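Local coordinates for N-acetylneuraminic acid outer membrane channel protein NanC (Escherichia coli, PDB 2WJR) that forms a monomeric, weakly anion-selective beta-barrel channel that lets N-acetylneuraminic acid (sialic acid) cross the bacterial outer membrane, at residues A[88-93]-A[130-135]; A[55-60]-A[102-107]. The protein carries 1 engineered substitution. All coordinates share one frame; numbering follows the deposited sequence. Where two conformers were deposited one is given.

Contact 1 of 2, residues A[88-93]-A[130-135]; sequences YVKLSW and DGYVTY. With OCT (N-octane), chain E.
On the inner wall of the NanC transmembrane beta barrel, K90 and Y132 meet in a cation-pi contact that bridges one intervening strand. Strand 99-110 pairs with both 82-94 and 126-136, so segments 88-93 and 130-135 are second neighbours running the same way, and their backbones share no hydrogen bond; the nearest CA atoms, those of K90 and D130, are 8.8 Å apart. K90 spans the gap with CG anti to its backbone N (chi1 -175°) and the rest of its chain extended, reaching over to the ring with its last two atoms. NZ stands 3.9 Å from the centroid of the Y132 ring and only 8° off the ring normal, almost squarely over the centre of one face. The carbon before it, K90 CE, adds a CH-pi contact 4.2 Å from the same centroid and comes within 3.8 Å of Y132 CE2. The two side chains cross at about a right angle. With CG of Y132 beside its backbone N (chi1 -57°), the ring presents that face to K90; it also packs against R104 and Q146 of the flanking strands. K90 NZ has a second partner, a salt bridge to the sulfonate of a bound buffer molecule, probably from the crystallisation liquor; that fits an anion-attracting lining. On the outer side of segment 130-135 an n-octane lies against the wall: V133 CG2 is 3.4 Å from its C1, and Y132 O is 3.8 Å from its C3. G131, having no side chain, lets the alkane lie close to the backbone. Polar and charged groups inside, with nonpolar and aromatic side chains facing the membrane, are the usual alternation of a transmembrane porin strand, here in a KdgM-family barrel.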
loop_
_atom_site.group_PDB
_atom_site.type_symbol
_atom_site.label_atom_id
_atom_site.label_comp_id
_atom_site.label_asym_id
_atom_site.label_seq_id
_atom_site.Cartn_x
_atom_site.Cartn_y
_atom_site.Cartn_z
ATOM N N TYR A 88 -2.226 12.782 -2.913
ATOM C CA TYR A 88 -2.878 11.938 -3.885
ATOM C C TYR A 88 -4.326 12.314 -4.153
ATOM O O TYR A 88 -4.919 13.111 -3.405
ATOM C CB TYR A 88 -2.813 10.465 -3.459
ATOM C CG TYR A 88 -3.552 10.035 -2.188
ATOM C CD1 TYR A 88 -2.849 9.618 -1.064
ATOM C CD2 TYR A 88 -4.950 9.979 -2.141
ATOM C CE1 TYR A 88 -3.512 9.162 0.074
ATOM C CE2 TYR A 88 -5.600 9.500 -1.041
ATOM C CZ TYR A 88 -4.893 9.120 0.069
ATOM O OH TYR A 88 -5.565 8.667 1.170
ATOM N N VAL A 89 -4.870 11.744 -5.228
ATOM C CA VAL A 89 -6.315 11.731 -5.425
ATOM C C VAL A 89 -6.763 10.328 -5.754
ATOM O O VAL A 89 -6.213 9.680 -6.665
ATOM C CB VAL A 89 -6.784 12.701 -6.517
ATOM C CG1 VAL A 89 -8.346 12.628 -6.664
ATOM C CG2 VAL A 89 -6.336 14.113 -6.191
ATOM N N LYS A 90 -7.781 9.859 -5.031
ATOM C CA LYS A 90 -8.361 8.554 -5.265
ATOM C C LYS A 90 -9.794 8.727 -5.766
ATOM O O LYS A 90 -10.563 9.498 -5.194
ATOM C CB LYS A 90 -8.354 7.686 -4.008
ATOM C CG LYS A 90 -8.862 6.253 -4.254
ATOM C CD LYS A 90 -8.749 5.367 -3.029
ATOM C CE LYS A 90 -9.300 4.000 -3.324
ATOM N NZ LYS A 90 -9.048 3.064 -2.189
ATOM N N LEU A 91 -10.135 8.012 -6.824
ATOM C CA LEU A 91 -11.509 7.954 -7.315
ATOM C C LEU A 91 -12.066 6.572 -7.040
ATOM O O LEU A 91 -11.445 5.583 -7.387
ATOM C CB LEU A 91 -11.516 8.264 -8.807
ATOM C CG LEU A 91 -12.846 8.207 -9.539
ATOM C CD1 LEU A 91 -13.749 9.371 -9.070
ATOM C CD2 LEU A 91 -12.523 8.288 -11.036
ATOM N N SER A 92 -13.268 6.513 -6.457
ATOM C CA SER A 92 -13.884 5.286 -6.047
ATOM C C SER A 92 -15.297 5.169 -6.635
ATOM O O SER A 92 -16.046 6.141 -6.645
ATOM C CB SER A 92 -13.955 5.298 -4.530
ATOM O OG SER A 92 -14.594 4.161 -4.048
ATOM N N TRP A 93 -15.621 3.994 -7.160
ATOM C CA TRP A 93 -16.942 3.730 -7.708
ATOM C C TRP A 93 -17.532 2.434 -7.149
ATOM O O TRP A 93 -17.016 1.366 -7.408
ATOM C CB TRP A 93 -16.841 3.658 -9.222
ATOM C CG TRP A 93 -18.119 3.365 -9.913
ATOM C CD1 TRP A 93 -19.373 3.820 -9.573
ATOM C CD2 TRP A 93 -18.280 2.603 -11.109
ATOM N NE1 TRP A 93 -20.300 3.361 -10.483
ATOM C CE2 TRP A 93 -19.656 2.611 -11.429
ATOM C CE3 TRP A 93 -17.395 1.899 -11.937
ATOM C CZ2 TRP A 93 -20.166 1.943 -12.538
ATOM C CZ3 TRP A 93 -17.905 1.243 -13.040
ATOM C CH2 TRP A 93 -19.278 1.276 -13.332
ATOM N N ASP A 130 -2.254 3.307 -8.258
ATOM C CA ASP A 130 -2.846 2.096 -7.739
ATOM C C ASP A 130 -4.248 1.936 -8.324
ATOM O O ASP A 130 -4.990 2.904 -8.426
ATOM C CB ASP A 130 -2.936 2.140 -6.214
ATOM C CG ASP A 130 -1.575 2.062 -5.537
ATOM O OD1 ASP A 130 -1.101 0.939 -5.258
ATOM O OD2 ASP A 130 -1.024 3.144 -5.233
ATOM N N GLY A 131 -4.564 0.719 -8.716
ATOM C CA GLY A 131 -5.904 0.310 -9.136
ATOM C C GLY A 131 -6.441 -0.673 -8.110
ATOM O O GLY A 131 -5.689 -1.475 -7.549
ATOM N N TYR A 132 -7.756 -0.633 -7.879
ATOM C CA TYR A 132 -8.386 -1.436 -6.828
ATOM C C TYR A 132 -9.681 -2.050 -7.356
ATOM O O TYR A 132 -10.468 -1.380 -8.036
ATOM C CB TYR A 132 -8.767 -0.571 -5.620
ATOM C CG TYR A 132 -7.658 0.210 -4.974
ATOM C CD1 TYR A 132 -6.973 -0.297 -3.887
ATOM C CD2 TYR A 132 -7.297 1.466 -5.455
ATOM C CE1 TYR A 132 -5.968 0.425 -3.288
ATOM C CE2 TYR A 132 -6.291 2.195 -4.872
ATOM C CZ TYR A 132 -5.634 1.668 -3.785
ATOM O OH TYR A 132 -4.632 2.381 -3.204
ATOM N N VAL A 133 -9.886 -3.323 -7.047
ATOM C CA VAL A 133 -11.173 -3.974 -7.243
ATOM C C VAL A 133 -11.489 -4.797 -6.001
ATOM O O VAL A 133 -10.659 -5.589 -5.532
ATOM C CB VAL A 133 -11.207 -4.883 -8.497
ATOM C CG1 VAL A 133 -12.619 -5.391 -8.707
ATOM C CG2 VAL A 133 -10.753 -4.141 -9.754
ATOM N N THR A 134 -12.672 -4.584 -5.435
ATOM C CA THR A 134 -13.113 -5.315 -4.247
ATOM C C THR A 134 -14.437 -5.975 -4.592
ATOM O O THR A 134 -15.364 -5.300 -5.051
ATOM C CB THR A 134 -13.318 -4.398 -3.031
ATOM O OG1 THR A 134 -12.104 -3.705 -2.751
ATOM C CG2 THR A 134 -13.741 -5.234 -1.764
ATOM N N TYR A 135 -14.499 -7.286 -4.391
ATOM C CA TYR A 135 -15.655 -8.087 -4.784
ATOM C C TYR A 135 -16.111 -8.934 -3.598
ATOM O O TYR A 135 -15.444 -9.871 -3.169
ATOM C CB TYR A 135 -15.318 -8.954 -5.989
ATOM C CG TYR A 135 -16.381 -9.960 -6.375
ATOM C CD1 TYR A 135 -16.022 -11.233 -6.796
ATOM C CD2 TYR A 135 -17.740 -9.648 -6.307
ATOM C CE1 TYR A 135 -16.974 -12.160 -7.169
ATOM C CE2 TYR A 135 -18.718 -10.577 -6.689
ATOM C CZ TYR A 135 -18.314 -11.842 -7.105
ATOM O OH TYR A 135 -19.230 -12.799 -7.463
HETATM C C1 OCT E . -7.530 -3.461 -10.639
HETATM C C2 OCT E . -7.691 -2.302 -11.635
HETATM C C3 OCT E . -9.086 -1.671 -11.531
HETATM C C4 OCT E . -9.215 -0.374 -12.354
HETATM C C5 OCT E . -10.026 0.685 -11.600
HETATM C C6 OCT E . -10.927 1.549 -12.514
HETATM C C7 OCT E . -11.420 2.829 -11.788
HETATM C C8 OCT E . -12.608 3.533 -12.476
#

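Contact 2 of 2, residues A[55-60]-A[102-107]; sequences QVEVNY and GIRYRY. With OCT (N-octane), chain G; OCT (N-octane), chain E.
E57 and R104 reach toward each other inside the barrel, over the two strands 68-79 and 82-94, and form a long salt bridge of 3.6 Å between OE2 and NH1. E57 sends its CG anti to the backbone N (chi1 -171°) and stays extended to its carboxylate. R104 also starts anti but bends at chi3 (67°), which swings the guanidinium out of line with its aliphatic stem; its plane lies 55° from that of the carboxylate, and OE2 approaches obliquely. The gap is bridged by water 1, which lies in the guanidinium plane at its edge, accepting from R104 NH1 at 2.8 Å and donating to E57 OE1 at 2.8 Å. Water 2 accepts from R104 NH1 at 3.0 Å and makes a weak bond to E57 OE2. Water 3 brings in R106, accepting from its NH1 at 3.1 Å and giving OE2 another weak bond. The stronger partner of R104 is D130, salt-bridged to NH2, while Y88 makes a cation-pi contact with R104; R106 NE is salt-bridged to D108. On the outer side, Y107 lays its ring face on an n-octane whose C3 sits 3.8 Å above the ring plane. The ion pair is thus long and largely solvent-mediated, and E57, D130 and D108 probably offset part of the arginine charge, which may bear on the channel's weak anion preference.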
loop_
_atom_site.group_PDB
_atom_site.type_symbol
_atom_site.label_atom_id
_atom_site.label_comp_id
_atom_site.label_asym_id
_atom_site.label_seq_id
_atom_site.Cartn_x
_atom_site.Cartn_y
_atom_site.Cartn_z
ATOM N N GLN A 55 3.632 5.195 8.988
ATOM C CA GLN A 55 2.907 5.901 7.950
ATOM C C GLN A 55 1.583 6.430 8.485
ATOM O O GLN A 55 0.847 5.714 9.195
ATOM C CB GLN A 55 2.671 4.995 6.756
ATOM C CG GLN A 55 3.955 4.363 6.211
ATOM C CD GLN A 55 3.704 3.484 4.997
ATOM O OE1 GLN A 55 2.945 3.863 4.104
ATOM N NE2 GLN A 55 4.383 2.326 4.931
ATOM N N VAL A 56 1.317 7.683 8.137
ATOM C CA VAL A 56 0.072 8.354 8.463
ATOM C C VAL A 56 -0.629 8.775 7.173
ATOM O O VAL A 56 -0.045 9.524 6.357
ATOM C CB VAL A 56 0.340 9.616 9.296
ATOM C CG1 VAL A 56 -0.959 10.389 9.542
ATOM C CG2 VAL A 56 1.030 9.242 10.618
ATOM N N GLU A 57 -1.877 8.324 7.006
ATOM C CA GLU A 57 -2.665 8.632 5.826
ATOM C C GLU A 57 -3.926 9.387 6.230
ATOM O O GLU A 57 -4.560 9.029 7.233
ATOM C CB GLU A 57 -3.035 7.355 5.091
ATOM C CG GLU A 57 -3.671 7.596 3.752
ATOM C CD GLU A 57 -3.750 6.368 2.900
ATOM O OE1 GLU A 57 -3.197 5.308 3.302
ATOM O OE2 GLU A 57 -4.365 6.457 1.813
ATOM N N VAL A 58 -4.239 10.439 5.473
ATOM C CA VAL A 58 -5.464 11.216 5.673
ATOM C C VAL A 58 -6.078 11.577 4.325
ATOM O O VAL A 58 -5.385 12.007 3.399
ATOM C CB VAL A 58 -5.222 12.503 6.494
ATOM C CG1 VAL A 58 -4.690 12.157 7.883
ATOM C CG2 VAL A 58 -4.286 13.471 5.757
ATOM N N ASN A 59 -7.389 11.388 4.204
ATOM C CA ASN A 59 -8.089 11.838 3.023
ATOM C C ASN A 59 -9.474 12.325 3.418
ATOM O O ASN A 59 -9.908 12.122 4.563
ATOM C CB ASN A 59 -8.114 10.785 1.897
ATOM C CG ASN A 59 -8.935 9.557 2.213
ATOM O OD1 ASN A 59 -10.116 9.642 2.558
ATOM N ND2 ASN A 59 -8.343 8.396 2.007
ATOM N N TYR A 60 -10.132 12.981 2.475
ATOM C CA TYR A 60 -11.488 13.487 2.688
ATOM C C TYR A 60 -12.385 12.967 1.572
ATOM O O TYR A 60 -12.080 13.156 0.396
ATOM C CB TYR A 60 -11.468 15.018 2.712
ATOM C CG TYR A 60 -12.849 15.579 2.837
ATOM C CD1 TYR A 60 -13.479 15.624 4.079
ATOM C CD2 TYR A 60 -13.559 16.000 1.705
ATOM C CE1 TYR A 60 -14.767 16.106 4.201
ATOM C CE2 TYR A 60 -14.865 16.463 1.819
ATOM C CZ TYR A 60 -15.460 16.523 3.071
ATOM O OH TYR A 60 -16.754 17.015 3.198
ATOM N N GLY A 102 -11.545 1.271 -7.849
ATOM C CA GLY A 102 -10.823 2.398 -7.317
ATOM C C GLY A 102 -9.580 2.655 -8.140
ATOM O O GLY A 102 -9.001 1.723 -8.675
ATOM N N ILE A 103 -9.229 3.920 -8.277
ATOM C CA ILE A 103 -7.952 4.302 -8.916
ATOM C C ILE A 103 -7.353 5.484 -8.171
ATOM O O ILE A 103 -8.050 6.416 -7.804
ATOM C CB ILE A 103 -8.143 4.605 -10.429
ATOM C CG1 ILE A 103 -6.799 4.862 -11.153
ATOM C CG2 ILE A 103 -9.123 5.779 -10.648
ATOM C CD1 ILE A 103 -6.145 3.626 -11.737
ATOM N N ARG A 104 -6.034 5.463 -7.982
ATOM C CA ARG A 104 -5.353 6.511 -7.273
ATOM C C ARG A 104 -4.057 6.871 -7.984
ATOM O O ARG A 104 -3.350 6.002 -8.492
ATOM C CB ARG A 104 -5.033 6.088 -5.859
ATOM C CG ARG A 104 -4.481 7.189 -4.962
ATOM C CD ARG A 104 -4.219 6.642 -3.597
ATOM N NE ARG A 104 -3.139 5.659 -3.580
ATOM C CZ ARG A 104 -2.841 4.881 -2.548
ATOM N NH1 ARG A 104 -3.538 4.968 -1.410
ATOM N NH2 ARG A 104 -1.850 4.010 -2.644
ATOM N N TYR A 105 -3.806 8.164 -8.045
ATOM C CA TYR A 105 -2.495 8.668 -8.385
ATOM C C TYR A 105 -1.927 9.392 -7.182
ATOM O O TYR A 105 -2.586 10.277 -6.589
ATOM C CB TYR A 105 -2.543 9.623 -9.582
ATOM C CG TYR A 105 -1.231 10.362 -9.680
ATOM C CD1 TYR A 105 -0.109 9.743 -10.238
ATOM C CD2 TYR A 105 -1.090 11.644 -9.158
ATOM C CE1 TYR A 105 1.115 10.402 -10.313
ATOM C CE2 TYR A 105 0.134 12.307 -9.217
ATOM C CZ TYR A 105 1.229 11.676 -9.793
ATOM O OH TYR A 105 2.429 12.346 -9.840
ATOM N N ARG A 106 -0.692 9.030 -6.828
ATOM C CA ARG A 106 0.026 9.625 -5.708
ATOM C C ARG A 106 1.437 10.025 -6.157
ATOM O O ARG A 106 2.092 9.262 -6.887
ATOM C CB ARG A 106 0.140 8.614 -4.575
ATOM C CG ARG A 106 0.749 9.154 -3.253
ATOM C CD ARG A 106 0.630 8.059 -2.209
ATOM N NE ARG A 106 1.847 7.245 -2.103
ATOM C CZ ARG A 106 1.907 5.979 -1.706
ATOM N NH1 ARG A 106 0.805 5.296 -1.386
ATOM N NH2 ARG A 106 3.087 5.387 -1.624
ATOM N N TYR A 107 1.861 11.206 -5.729
ATOM C CA TYR A 107 3.227 11.720 -5.945
ATOM C C TYR A 107 3.982 11.698 -4.622
ATOM O O TYR A 107 3.679 12.493 -3.731
ATOM C CB TYR A 107 3.177 13.150 -6.481
ATOM C CG TYR A 107 4.547 13.783 -6.726
ATOM C CD1 TYR A 107 5.418 13.243 -7.659
ATOM C CD2 TYR A 107 4.943 14.921 -6.036
ATOM C CE1 TYR A 107 6.671 13.808 -7.897
ATOM C CE2 TYR A 107 6.198 15.513 -6.270
ATOM C CZ TYR A 107 7.054 14.937 -7.200
ATOM O OH TYR A 107 8.293 15.516 -7.435
HETATM C C1 OCT G . 6.029 17.037 -10.585
HETATM C C2 OCT G . 4.599 16.468 -10.556
HETATM C C3 OCT G . 3.862 16.830 -9.254
HETATM C C4 OCT G . 2.461 16.199 -9.144
HETATM C C5 OCT G . 1.799 16.526 -7.784
HETATM C C6 OCT G . 0.264 16.371 -7.816
HETATM C C7 OCT G . -0.363 16.161 -6.422
HETATM C C8 OCT G . -1.522 15.144 -6.437
HETATM C C1 OCT E . -7.530 -3.461 -10.639
HETATM C C2 OCT E . -7.691 -2.302 -11.635
HETATM C C3 OCT E . -9.086 -1.671 -11.531
HETATM C C4 OCT E . -9.215 -0.374 -12.354
HETATM C C5 OCT E . -10.026 0.685 -11.600
HETATM C C6 OCT E . -10.927 1.549 -12.514
HETATM C C7 OCT E . -11.420 2.829 -11.788
HETATM C C8 OCT E . -12.608 3.533 -12.476
HETATM O O HOH W 1 -2.510 3.851 0.962
HETATM O O HOH W 2 -6.335 5.994 -0.853
HETATM O O HOH W 3 -1.640 6.635 -0.035
#

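Overall arrangement
Both contacts line the barrel interior and meet at strand 99-110, which carries R104 and R106 of contact 2 and separates the two strands of contact 1. Contact 1 is a surface contact reaching over a single strand; contact 2, partly buried, reaches farther round the wall, past strands 68-79 and 82-94. Contact 1 joins a lysine to an aromatic face directly, whereas contact 2 depends on a loose ion pair and its waters. They are knit together: Y132 N probably donates a hydrogen bond to G102 O (2.8 Å), and Y88 OH makes a weak hydrogen bond to E57 OE2. Outside, one n-octane touches segments of both.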